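Local coordinates for protein halogenase (Chondromyces crocatus, PDB 3E1T) that binds flavin-adenine dinucleotide and acts as an FAD-dependent halogenase, probably installing the chlorine during chondrochloren biosynthesis, at residues Glu133-Val147 and His160-Val174. Residues are numbered along the deposited sequence; the frame is centred on the assembly and turned at random.
Sequences EVIDVLFEGERAVGV and HARFIVDASGNRTRV. With FAD (flavin-adenine dinucleotide), chain C.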
ATOM      1  N   GLU A 133     -21.154   2.984   9.660  1.00 43.79           N
ATOM      2  CA  GLU A 133     -20.715   3.586   8.397  1.00 43.09           C
ATOM      3  C   GLU A 133     -20.800   5.113   8.399  1.00 42.23           C
ATOM      4  O   GLU A 133     -21.886   5.678   8.515  1.00 41.52           O
ATOM      5  CB  GLU A 133     -21.515   3.015   7.220  1.00 43.16           C
ATOM      6  CG  GLU A 133     -21.152   3.621   5.871  1.00 43.70           C
ATOM      7  CD  GLU A 133     -21.882   2.988   4.695  1.00 44.58           C
ATOM      8  OE1 GLU A 133     -22.948   2.359   4.892  1.00 45.58           O
ATOM      9  OE2 GLU A 133     -21.389   3.138   3.557  1.00 46.14           O
ATOM     10  N   VAL A 134     -19.648   5.770   8.252  1.00 41.19           N
ATOM     11  CA  VAL A 134     -19.596   7.229   8.100  1.00 39.91           C
ATOM     12  C   VAL A 134     -20.154   7.637   6.735  1.00 39.60           C
ATOM     13  O   VAL A 134     -19.845   7.027   5.710  1.00 39.44           O
ATOM     14  CB  VAL A 134     -18.172   7.790   8.317  1.00 39.92           C
ATOM     15  CG1 VAL A 134     -18.114   9.297   8.036  1.00 39.24           C
ATOM     16  CG2 VAL A 134     -17.718   7.520   9.733  1.00 39.32           C
ATOM     17  N   ILE A 135     -21.004   8.661   6.753  1.00 39.03           N
ATOM     18  CA  ILE A 135     -21.764   9.099   5.592  1.00 38.33           C
ATOM     19  C   ILE A 135     -21.210  10.418   5.075  1.00 37.56           C
ATOM     20  O   ILE A 135     -21.099  10.639   3.864  1.00 36.97           O
ATOM     21  CB  ILE A 135     -23.276   9.271   5.959  1.00 38.83           C
ATOM     22  CG1 ILE A 135     -23.838   7.988   6.588  1.00 39.66           C
ATOM     23  CG2 ILE A 135     -24.107   9.662   4.741  1.00 39.91           C
ATOM     24  CD1 ILE A 135     -23.827   6.778   5.651  1.00 40.79           C
ATOM     25  N   ASP A 136     -20.867  11.298   6.009  1.00 36.83           N
ATOM     26  CA  ASP A 136     -20.386  12.630   5.677  1.00 36.26           C
ATOM     27  C   ASP A 136     -19.482  13.107   6.779  1.00 35.32           C
ATOM     28  O   ASP A 136     -19.683  12.754   7.938  1.00 35.63           O
ATOM     29  CB  ASP A 136     -21.564  13.613   5.569  1.00 36.75           C
ATOM     30  CG  ASP A 136     -22.578  13.203   4.527  1.00 38.37           C
ATOM     31  OD1 ASP A 136     -22.288  13.369   3.322  1.00 40.94           O
ATOM     32  OD2 ASP A 136     -23.666  12.724   4.916  1.00 38.96           O
ATOM     33  N   VAL A 137     -18.491  13.912   6.412  1.00 34.29           N
ATOM     34  CA  VAL A 137     -17.745  14.733   7.362  1.00 33.60           C
ATOM     35  C   VAL A 137     -18.415  16.119   7.413  1.00 33.45           C
ATOM     36  O   VAL A 137     -18.744  16.683   6.374  1.00 33.02           O
ATOM     37  CB  VAL A 137     -16.251  14.883   6.962  1.00 33.46           C
ATOM     38  CG1 VAL A 137     -15.521  15.817   7.918  1.00 32.19           C
ATOM     39  CG2 VAL A 137     -15.547  13.509   6.924  1.00 32.98           C
ATOM     40  N   LEU A 138     -18.582  16.667   8.618  1.00 33.43           N
ATOM     41  CA  LEU A 138     -19.294  17.936   8.802  1.00 33.44           C
ATOM     42  C   LEU A 138     -18.338  19.090   9.021  1.00 33.63           C
ATOM     43  O   LEU A 138     -17.353  18.959   9.740  1.00 33.64           O
ATOM     44  CB  LEU A 138     -20.292  17.844   9.964  1.00 33.47           C
ATOM     45  CG  LEU A 138     -21.268  16.662   9.927  1.00 33.21           C
ATOM     46  CD1 LEU A 138     -22.080  16.567  11.220  1.00 33.89           C
ATOM     47  CD2 LEU A 138     -22.179  16.722   8.716  1.00 33.73           C
ATOM     48  N   PHE A 139     -18.650  20.228   8.403  1.00 34.03           N
ATOM     49  CA  PHE A 139     -17.814  21.412   8.483  1.00 34.49           C
ATOM     50  C   PHE A 139     -18.515  22.612   9.114  1.00 35.09           C
ATOM     51  O   PHE A 139     -19.712  22.844   8.912  1.00 33.30           O
ATOM     52  CB  PHE A 139     -17.297  21.796   7.092  1.00 34.70           C
ATOM     53  CG  PHE A 139     -16.296  20.817   6.531  1.00 35.87           C
ATOM     54  CD1 PHE A 139     -14.932  21.052   6.656  1.00 36.84           C
ATOM     55  CD2 PHE A 139     -16.722  19.659   5.898  1.00 36.40           C
ATOM     56  CE1 PHE A 139     -14.004  20.142   6.157  1.00 38.14           C
ATOM     57  CE2 PHE A 139     -15.798  18.736   5.394  1.00 38.36           C
ATOM     58  CZ  PHE A 139     -14.442  18.981   5.527  1.00 36.95           C
ATOM     59  N   GLU A 140     -17.726  23.371   9.864  1.00 36.06           N
ATOM     60  CA  GLU A 140     -18.149  24.623  10.454  1.00 37.94           C
ATOM     61  C   GLU A 140     -16.884  25.466  10.588  1.00 38.45           C
ATOM     62  O   GLU A 140     -15.812  24.940  10.903  1.00 38.02           O
ATOM     63  CB  GLU A 140     -18.803  24.354  11.813  1.00 38.46           C
ATOM     64  CG  GLU A 140     -19.103  25.575  12.666  1.00 41.70           C
ATOM     65  CD  GLU A 140     -20.122  26.478  12.039  1.00 44.93           C
ATOM     66  OE1 GLU A 140     -21.289  26.048  11.860  1.00 47.73           O
ATOM     67  OE2 GLU A 140     -19.754  27.627  11.726  1.00 45.62           O
ATOM     68  N   GLY A 141     -17.009  26.761  10.310  1.00 38.99           N
ATOM     69  CA  GLY A 141     -15.884  27.688  10.393  1.00 40.27           C
ATOM     70  C   GLY A 141     -14.744  27.303   9.471  1.00 40.94           C
ATOM     71  O   GLY A 141     -13.575  27.564   9.779  1.00 41.26           O
ATOM     72  N   GLU A 142     -15.101  26.686   8.341  1.00 41.73           N
ATOM     73  CA  GLU A 142     -14.156  26.190   7.333  1.00 42.69           C
ATOM     74  C   GLU A 142     -13.254  25.098   7.896  1.00 42.10           C
ATOM     75  O   GLU A 142     -12.144  24.891   7.405  1.00 42.59           O
ATOM     76  CB  GLU A 142     -13.295  27.327   6.774  1.00 42.88           C
ATOM     77  CG  GLU A 142     -14.064  28.498   6.175  1.00 44.70           C
ATOM     78  CD  GLU A 142     -13.152  29.675   5.872  1.00 44.77           C
ATOM     79  OE1 GLU A 142     -11.938  29.445   5.673  1.00 47.25           O
ATOM     80  OE2 GLU A 142     -13.644  30.826   5.844  1.00 48.56           O
ATOM     81  N   ARG A 143     -13.730  24.417   8.938  1.00 41.15           N
ATOM     82  CA  ARG A 143     -12.976  23.362   9.606  1.00 40.62           C
ATOM     83  C   ARG A 143     -13.831  22.100   9.672  1.00 39.48           C
ATOM     84  O   ARG A 143     -15.058  22.187   9.812  1.00 38.73           O
ATOM     85  CB  ARG A 143     -12.578  23.810  11.019  1.00 40.50           C
ATOM     86  CG  ARG A 143     -11.529  22.922  11.680  1.00 41.94           C
ATOM     87  CD  ARG A 143     -11.341  23.199  13.177  1.00 41.69           C
ATOM     88  NE  ARG A 143     -10.463  22.200  13.794  1.00 43.41           N
ATOM     89  CZ  ARG A 143      -9.129  22.213  13.719  1.00 43.65           C
ATOM     90  NH1 ARG A 143      -8.500  23.182  13.066  1.00 42.75           N
ATOM     91  NH2 ARG A 143      -8.421  21.256  14.309  1.00 44.75           N
ATOM     92  N   ALA A 144     -13.201  20.930   9.548  1.00 38.49           N
ATOM     93  CA  ALA A 144     -13.913  19.669   9.797  1.00 37.63           C
ATOM     94  C   ALA A 144     -14.209  19.620  11.287  1.00 37.12           C
ATOM     95  O   ALA A 144     -13.312  19.854  12.094  1.00 36.82           O
ATOM     96  CB  ALA A 144     -13.080  18.472   9.374  1.00 37.67           C
ATOM     97  N   VAL A 145     -15.464  19.353  11.652  1.00 36.62           N
ATOM     98  CA  VAL A 145     -15.863  19.434  13.070  1.00 36.11           C
ATOM     99  C   VAL A 145     -16.565  18.192  13.583  1.00 36.03           C
ATOM    100  O   VAL A 145     -16.747  18.031  14.788  1.00 35.77           O
ATOM    101  CB  VAL A 145     -16.717  20.708  13.411  1.00 36.03           C
ATOM    102  CG1 VAL A 145     -15.830  21.945  13.549  1.00 35.32           C
ATOM    103  CG2 VAL A 145     -17.817  20.932  12.404  1.00 35.71           C
ATOM    104  N   GLY A 146     -16.964  17.320  12.667  1.00 36.08           N
ATOM    105  CA  GLY A 146     -17.605  16.077  13.055  1.00 36.78           C
ATOM    106  C   GLY A 146     -17.934  15.198  11.880  1.00 37.13           C
ATOM    107  O   GLY A 146     -17.475  15.444  10.764  1.00 37.33           O
ATOM    108  N   VAL A 147     -18.718  14.160  12.139  1.00 37.58           N
ATOM    109  CA  VAL A 147     -19.170  13.255  11.099  1.00 38.72           C
ATOM    110  C   VAL A 147     -20.651  12.921  11.268  1.00 39.80           C
ATOM    111  O   VAL A 147     -21.185  13.004  12.377  1.00 39.73           O
ATOM    112  CB  VAL A 147     -18.342  11.925  11.077  1.00 38.73           C
ATOM    113  CG1 VAL A 147     -16.868  12.194  10.746  1.00 38.20           C
ATOM    114  CG2 VAL A 147     -18.490  11.152  12.395  1.00 37.49           C
ATOM    115  N   HIS A 160     -18.638  14.705  17.212  1.00 45.36           N
ATOM    116  CA  HIS A 160     -17.788  15.872  16.969  1.00 44.75           C
ATOM    117  C   HIS A 160     -16.404  15.683  17.569  1.00 43.33           C
ATOM    118  O   HIS A 160     -16.250  14.951  18.536  1.00 43.27           O
ATOM    119  CB  HIS A 160     -18.428  17.149  17.534  1.00 45.38           C
ATOM    120  CG  HIS A 160     -19.866  17.330  17.156  1.00 47.91           C
ATOM    121  ND1 HIS A 160     -20.817  17.786  18.045  1.00 49.85           N
ATOM    122  CD2 HIS A 160     -20.521  17.110  15.988  1.00 49.70           C
ATOM    123  CE1 HIS A 160     -21.991  17.840  17.442  1.00 50.43           C
ATOM    124  NE2 HIS A 160     -21.840  17.431  16.195  1.00 50.90           N
ATOM    125  N   ALA A 161     -15.403  16.348  16.988  1.00 42.06           N
ATOM    126  CA  ALA A 161     -14.023  16.250  17.452  1.00 40.57           C
ATOM    127  C   ALA A 161     -13.197  17.384  16.890  1.00 39.94           C
ATOM    128  O   ALA A 161     -13.605  18.034  15.930  1.00 40.23           O
ATOM    129  CB  ALA A 161     -13.413  14.905  17.048  1.00 40.75           C
ATOM    130  N   ARG A 162     -12.034  17.624  17.485  1.00 38.59           N
ATOM    131  CA  ARG A 162     -11.106  18.621  16.958  1.00 37.88           C
ATOM    132  C   ARG A 162     -10.460  18.170  15.621  1.00 36.82           C
ATOM    133  O   ARG A 162     -10.134  19.005  14.768  1.00 37.35           O
ATOM    134  CB  ARG A 162     -10.037  18.964  18.004  1.00 37.88           C
ATOM    135  CG  ARG A 162      -9.166  20.165  17.629  1.00 38.57           C
ATOM    136  CD  ARG A 162      -8.059  20.421  18.636  1.00 38.65           C
ATOM    137  NE  ARG A 162      -6.973  21.216  18.057  1.00 39.82           N
ATOM    138  CZ  ARG A 162      -5.899  21.644  18.720  1.00 41.53           C
ATOM    139  NH1 ARG A 162      -5.746  21.381  20.013  1.00 42.13           N
ATOM    140  NH2 ARG A 162      -4.968  22.349  18.088  1.00 42.28           N
ATOM    141  N   PHE A 163     -10.287  16.858  15.454  1.00 35.30           N
ATOM    142  CA  PHE A 163      -9.653  16.286  14.264  1.00 33.79           C
ATOM    143  C   PHE A 163     -10.458  15.128  13.718  1.00 32.93           C
ATOM    144  O   PHE A 163     -10.899  14.272  14.475  1.00 32.89           O
ATOM    145  CB  PHE A 163      -8.254  15.778  14.583  1.00 33.13           C
ATOM    146  CG  PHE A 163      -7.328  16.825  15.095  1.00 32.78           C
ATOM    147  CD1 PHE A 163      -6.763  17.749  14.238  1.00 31.81           C
ATOM    148  CD2 PHE A 163      -7.000  16.868  16.443  1.00 31.81           C
ATOM    149  CE1 PHE A 163      -5.887  18.718  14.722  1.00 33.21           C
ATOM    150  CE2 PHE A 163      -6.124  17.825  16.930  1.00 33.50           C
ATOM    151  CZ  PHE A 163      -5.566  18.753  16.069  1.00 32.49           C
ATOM    152  N   ILE A 164     -10.643  15.113  12.400  1.00 32.25           N
ATOM    153  CA  ILE A 164     -11.316  14.014  11.702  1.00 31.58           C
ATOM    154  C   ILE A 164     -10.314  13.448  10.693  1.00 31.10           C
ATOM    155  O   ILE A 164      -9.722  14.211   9.934  1.00 30.60           O
ATOM    156  CB  ILE A 164     -12.578  14.489  10.922  1.00 31.98           C
ATOM    157  CG1 ILE A 164     -13.455  15.430  11.768  1.00 33.35           C
ATOM    158  CG2 ILE A 164     -13.386  13.280  10.389  1.00 31.93           C
ATOM    159  CD1 ILE A 164     -14.112  14.787  12.971  1.00 34.73           C
ATOM    160  N   VAL A 165     -10.105  12.131  10.707  1.00 30.19           N
ATOM    161  CA  VAL A 165      -9.183  11.496   9.756  1.00 29.08           C
ATOM    162  C   VAL A 165      -9.847  10.389   8.932  1.00 28.68           C
ATOM    163  O   VAL A 165     -10.444   9.476   9.488  1.00 28.49           O
ATOM    164  CB  VAL A 165      -7.920  10.940  10.445  1.00 29.41           C
ATOM    165  CG1 VAL A 165      -7.030  10.215   9.420  1.00 28.18           C
ATOM    166  CG2 VAL A 165      -7.129  12.081  11.135  1.00 27.56           C
ATOM    167  N   ASP A 166      -9.738  10.502   7.608  1.00 27.87           N
ATOM    168  CA  ASP A 166     -10.204   9.478   6.679  1.00 28.08           C
ATOM    169  C   ASP A 166      -9.126   8.408   6.530  1.00 27.88           C
ATOM    170  O   ASP A 166      -8.051   8.655   5.965  1.00 28.05           O
ATOM    171  CB  ASP A 166     -10.542  10.110   5.326  1.00 28.20           C
ATOM    172  CG  ASP A 166     -11.167   9.128   4.343  1.00 29.28           C
ATOM    173  OD1 ASP A 166     -11.556   7.993   4.719  1.00 30.43           O
ATOM    174  OD2 ASP A 166     -11.280   9.507   3.169  1.00 31.15           O
ATOM    175  N   ALA A 167      -9.414   7.232   7.081  1.00 27.20           N
ATOM    176  CA  ALA A 167      -8.588   6.050   6.916  1.00 26.91           C
ATOM    177  C   ALA A 167      -9.489   4.990   6.324  1.00 26.65           C
ATOM    178  O   ALA A 167      -9.370   3.819   6.650  1.00 26.79           O
ATOM    179  CB  ALA A 167      -8.042   5.579   8.258  1.00 26.77           C
ATOM    180  N   SER A 168     -10.416   5.402   5.472  1.00 26.56           N
ATOM    181  CA  SER A 168     -11.436   4.457   5.017  1.00 26.92           C
ATOM    182  C   SER A 168     -11.087   3.767   3.695  1.00 26.80           C
ATOM    183  O   SER A 168     -11.954   3.177   3.040  1.00 26.57           O
ATOM    184  CB  SER A 168     -12.811   5.122   4.986  1.00 26.78           C
ATOM    185  OG  SER A 168     -12.868   6.162   4.037  1.00 27.25           O
ATOM    186  N   GLY A 169      -9.809   3.821   3.324  1.00 26.20           N
ATOM    187  CA  GLY A 169      -9.322   2.986   2.235  1.00 26.71           C
ATOM    188  C   GLY A 169      -9.742   3.458   0.859  1.00 26.83           C
ATOM    189  O   GLY A 169     -10.215   4.575   0.690  1.00 26.58           O
ATOM    190  N   ASN A 170      -9.584   2.597  -0.135  1.00 28.22           N
ATOM    191  CA  ASN A 170      -9.706   3.030  -1.525  1.00 29.08           C
ATOM    192  C   ASN A 170     -11.131   3.427  -1.911  1.00 29.78           C
ATOM    193  O   ASN A 170     -11.339   4.226  -2.827  1.00 29.54           O
ATOM    194  CB  ASN A 170      -9.123   1.978  -2.476  1.00 29.42           C
ATOM    195  CG  ASN A 170     -10.036   0.775  -2.668  1.00 30.27           C
ATOM    196  OD1 ASN A 170     -10.075  -0.145  -1.839  1.00 31.85           O
ATOM    197  ND2 ASN A 170     -10.753   0.766  -3.774  1.00 30.16           N
ATOM    198  N   ARG A 171     -12.109   2.872  -1.197  1.00 30.65           N
ATOM    199  CA  ARG A 171     -13.509   3.197  -1.455  1.00 32.40           C
ATOM    200  C   ARG A 171     -14.014   4.357  -0.592  1.00 32.13           C
ATOM    201  O   ARG A 171     -15.218   4.482  -0.387  1.00 33.13           O
ATOM    202  CB  ARG A 171     -14.407   1.966  -1.257  1.00 32.56           C
ATOM    203  CG  ARG A 171     -14.075   0.771  -2.150  1.00 36.96           C
ATOM    204  CD  ARG A 171     -14.623   0.919  -3.565  1.00 43.45           C
ATOM    205  NE  ARG A 171     -16.051   0.601  -3.641  1.00 48.29           N
ATOM    206  CZ  ARG A 171     -16.808   0.760  -4.724  1.00 50.77           C
ATOM    207  NH1 ARG A 171     -16.289   1.241  -5.851  1.00 52.11           N
ATOM    208  NH2 ARG A 171     -18.095   0.437  -4.680  1.00 50.92           N
ATOM    209  N   THR A 172     -13.112   5.192  -0.074  1.00 32.03           N
ATOM    210  CA  THR A 172     -13.521   6.349   0.724  1.00 32.21           C
ATOM    211  C   THR A 172     -14.601   7.162   0.020  1.00 33.13           C
ATOM    212  O   THR A 172     -14.547   7.381  -1.205  1.00 32.37           O
ATOM    213  CB  THR A 172     -12.344   7.288   1.067  1.00 32.81           C
ATOM    214  OG1 THR A 172     -12.868   8.517   1.587  1.00 31.53           O
ATOM    215  CG2 THR A 172     -11.494   7.604  -0.175  1.00 31.77           C
ATOM    216  N   ARG A 173     -15.591   7.592   0.797  1.00 33.91           N
ATOM    217  CA  ARG A 173     -16.657   8.439   0.276  1.00 34.88           C
ATOM    218  C   ARG A 173     -16.515   9.888   0.756  1.00 34.16           C
ATOM    219  O   ARG A 173     -17.364  10.725   0.456  1.00 34.74           O
ATOM    220  CB  ARG A 173     -18.052   7.843   0.594  1.00 34.98           C
ATOM    221  CG  ARG A 173     -18.400   7.699   2.092  1.00 37.08           C
ATOM    222  CD  ARG A 173     -19.565   6.706   2.333  1.00 37.46           C
ATOM    223  NE  ARG A 173     -20.876   7.248   1.972  1.00 42.64           N
ATOM    224  CZ  ARG A 173     -21.977   6.515   1.801  1.00 43.89           C
ATOM    225  NH1 ARG A 173     -21.945   5.194   1.950  1.00 45.16           N
ATOM    226  NH2 ARG A 173     -23.115   7.106   1.470  1.00 44.02           N
ATOM    227  N   VAL A 174     -15.431  10.186   1.475  1.00 33.32           N
ATOM    228  CA  VAL A 174     -15.252  11.515   2.077  1.00 32.76           C
ATOM    229  C   VAL A 174     -13.959  12.237   1.700  1.00 32.59           C
ATOM    230  O   VAL A 174     -13.785  13.418   2.029  1.00 32.57           O
ATOM    231  CB  VAL A 174     -15.382  11.473   3.652  1.00 32.92           C
ATOM    232  CG1 VAL A 174     -16.754  10.925   4.082  1.00 32.94           C
ATOM    233  CG2 VAL A 174     -14.247  10.672   4.294  1.00 32.38           C
TER
HETATM  234  PA  FAD C 600      -8.151  -0.501   4.246  1.00 27.39           P
HETATM  235  O1A FAD C 600      -7.306  -1.699   4.591  1.00 28.07           O
HETATM  236  O2A FAD C 600      -8.862  -0.583   2.940  1.00 26.90           O
HETATM  237  O5B FAD C 600      -9.249  -0.338   5.420  1.00 26.81           O
HETATM  238  C5B FAD C 600     -10.170   0.741   5.427  1.00 28.95           C
HETATM  239  C4B FAD C 600     -11.356   0.390   6.331  1.00 31.44           C
HETATM  240  O4B FAD C 600     -12.350   1.393   6.273  1.00 31.30           O
HETATM  241  C3B FAD C 600     -12.023  -0.907   5.887  1.00 33.36           C
HETATM  242  O3B FAD C 600     -12.053  -1.779   6.994  1.00 36.68           O
HETATM  243  C2B FAD C 600     -13.430  -0.515   5.489  1.00 33.90           C
HETATM  244  O2B FAD C 600     -14.346  -1.476   5.935  1.00 31.82           O
HETATM  245  C1B FAD C 600     -13.625   0.803   6.214  1.00 33.58           C
HETATM  246  N9A FAD C 600     -14.550   1.754   5.571  1.00 35.59           N
HETATM  247  C8A FAD C 600     -14.735   2.015   4.237  1.00 35.61           C
HETATM  248  N7A FAD C 600     -15.674   2.985   4.129  1.00 36.82           N
HETATM  249  C5A FAD C 600     -16.078   3.354   5.369  1.00 36.30           C
HETATM  250  C6A FAD C 600     -17.015   4.284   5.846  1.00 35.67           C
HETATM  251  N6A FAD C 600     -17.829   4.947   5.015  1.00 35.08           N
HETATM  252  N1A FAD C 600     -17.188   4.416   7.204  1.00 34.72           N
HETATM  253  C2A FAD C 600     -16.491   3.636   8.089  1.00 35.06           C
HETATM  254  N3A FAD C 600     -15.583   2.718   7.608  1.00 35.80           N
HETATM  255  C4A FAD C 600     -15.375   2.584   6.278  1.00 35.76           C
HETATM  256  N1  FAD C 600      -0.228  -3.940   0.602  1.00 26.79           N
HETATM  257  C2  FAD C 600       0.758  -4.603   1.277  1.00 27.58           C
HETATM  258  O2  FAD C 600       1.245  -4.063   2.268  1.00 27.48           O
HETATM  259  N3  FAD C 600       1.185  -5.838   0.822  1.00 27.48           N
HETATM  260  C4  FAD C 600       0.613  -6.418  -0.306  1.00 28.11           C
HETATM  261  O4  FAD C 600       0.975  -7.528  -0.701  1.00 28.29           O
HETATM  262  C4X FAD C 600      -0.380  -5.735  -0.997  1.00 28.01           C
HETATM  263  N5  FAD C 600      -0.974  -6.278  -2.121  1.00 27.79           N
HETATM  264  C5X FAD C 600      -1.966  -5.580  -2.783  1.00 27.53           C
HETATM  265  C6  FAD C 600      -2.567  -6.114  -3.927  1.00 27.51           C
HETATM  266  C7  FAD C 600      -3.573  -5.396  -4.593  1.00 27.65           C
HETATM  267  C7M FAD C 600      -4.046  -5.879  -5.935  1.00 25.87           C
HETATM  268  C8  FAD C 600      -3.975  -4.141  -4.120  1.00 27.39           C
HETATM  269  C8M FAD C 600      -4.901  -3.249  -4.915  1.00 27.78           C
HETATM  270  C9  FAD C 600      -3.380  -3.622  -2.975  1.00 27.85           C
HETATM  271  C9A FAD C 600      -2.376  -4.330  -2.304  1.00 27.85           C
HETATM  272  N10 FAD C 600      -1.807  -3.791  -1.165  1.00 27.92           N
HETATM  273  C10 FAD C 600      -0.805  -4.484  -0.518  1.00 27.86           C
HETATM  274  C1' FAD C 600      -2.325  -2.490  -0.577  1.00 28.31           C
HETATM  275  C2' FAD C 600      -3.207  -2.668   0.665  1.00 29.21           C
HETATM  276  O2' FAD C 600      -4.381  -3.348   0.269  1.00 28.68           O
HETATM  277  C3' FAD C 600      -3.595  -1.308   1.264  1.00 27.50           C
HETATM  278  O3' FAD C 600      -2.545  -0.377   1.120  1.00 28.41           O
HETATM  279  C4' FAD C 600      -3.927  -1.331   2.756  1.00 28.28           C
HETATM  280  O4' FAD C 600      -5.033  -2.177   2.979  1.00 27.62           O
HETATM  281  C5' FAD C 600      -4.270   0.085   3.219  1.00 26.01           C
HETATM  282  O5' FAD C 600      -4.882   0.034   4.478  1.00 27.86           O
HETATM  283  P   FAD C 600      -5.921   1.166   4.947  1.00 25.76           P
HETATM  284  O1P FAD C 600      -6.004   1.152   6.459  1.00 26.39           O
HETATM  285  O2P FAD C 600      -5.484   2.514   4.468  1.00 22.01           O
HETATM  286  O3P FAD C 600      -7.280   0.829   4.198  1.00 23.76           O
HETATM  287  O   HOH W   1     -21.581   9.446   0.860  1.00 64.93           O
HETATM  288  O   HOH W   2     -12.659  20.530  14.472  1.00 35.42           O
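The guanidinium of Arg-173 carries Ile-135 CD1 over one face, 4.2 Å above the plane, while Glu-133 OE2 meets its edge in a salt bridge to NH1 (2.7 Å). Carboxylate and guanidinium planes stand 85° apart; a water lies in plane at the NE side, accepting from NE and donating to Ile-135 O. Arg-143 uses its edge too: NH2 donates to Arg-162 O at 2.9 Å, 18° out of the guanidinium plane, while NE adds a weak bond there and donates to a second water. Phe-163 CE1 lies at this edge, and Arg-162 CG sits over one face of the Phe-163 ring. Glu-340 salt-bridges Arg-143 and Arg-162. A lysine in place of Arg-143 has a single nitrogen to offer and would probably leave Arg-162 O or Glu-340 short of a donor. At Arg-162 the chain turns from the four-stranded mixed sheet, where Ala-161 N bonds Val-145 O, into the parallel sheet of the Rossmann-type FAD-binding fold. Between the sheets, Ile-164 (chi1 -45°, CG1 anti to the carbonyl carbon) turns CG1 toward Ala-144 CB, CD1 to 3.7 Å from Gly-146 CA and CG2 toward Val-147 CG1. Val-134 N and O pair with adenine N1A and N6A, both at 3.0 Å.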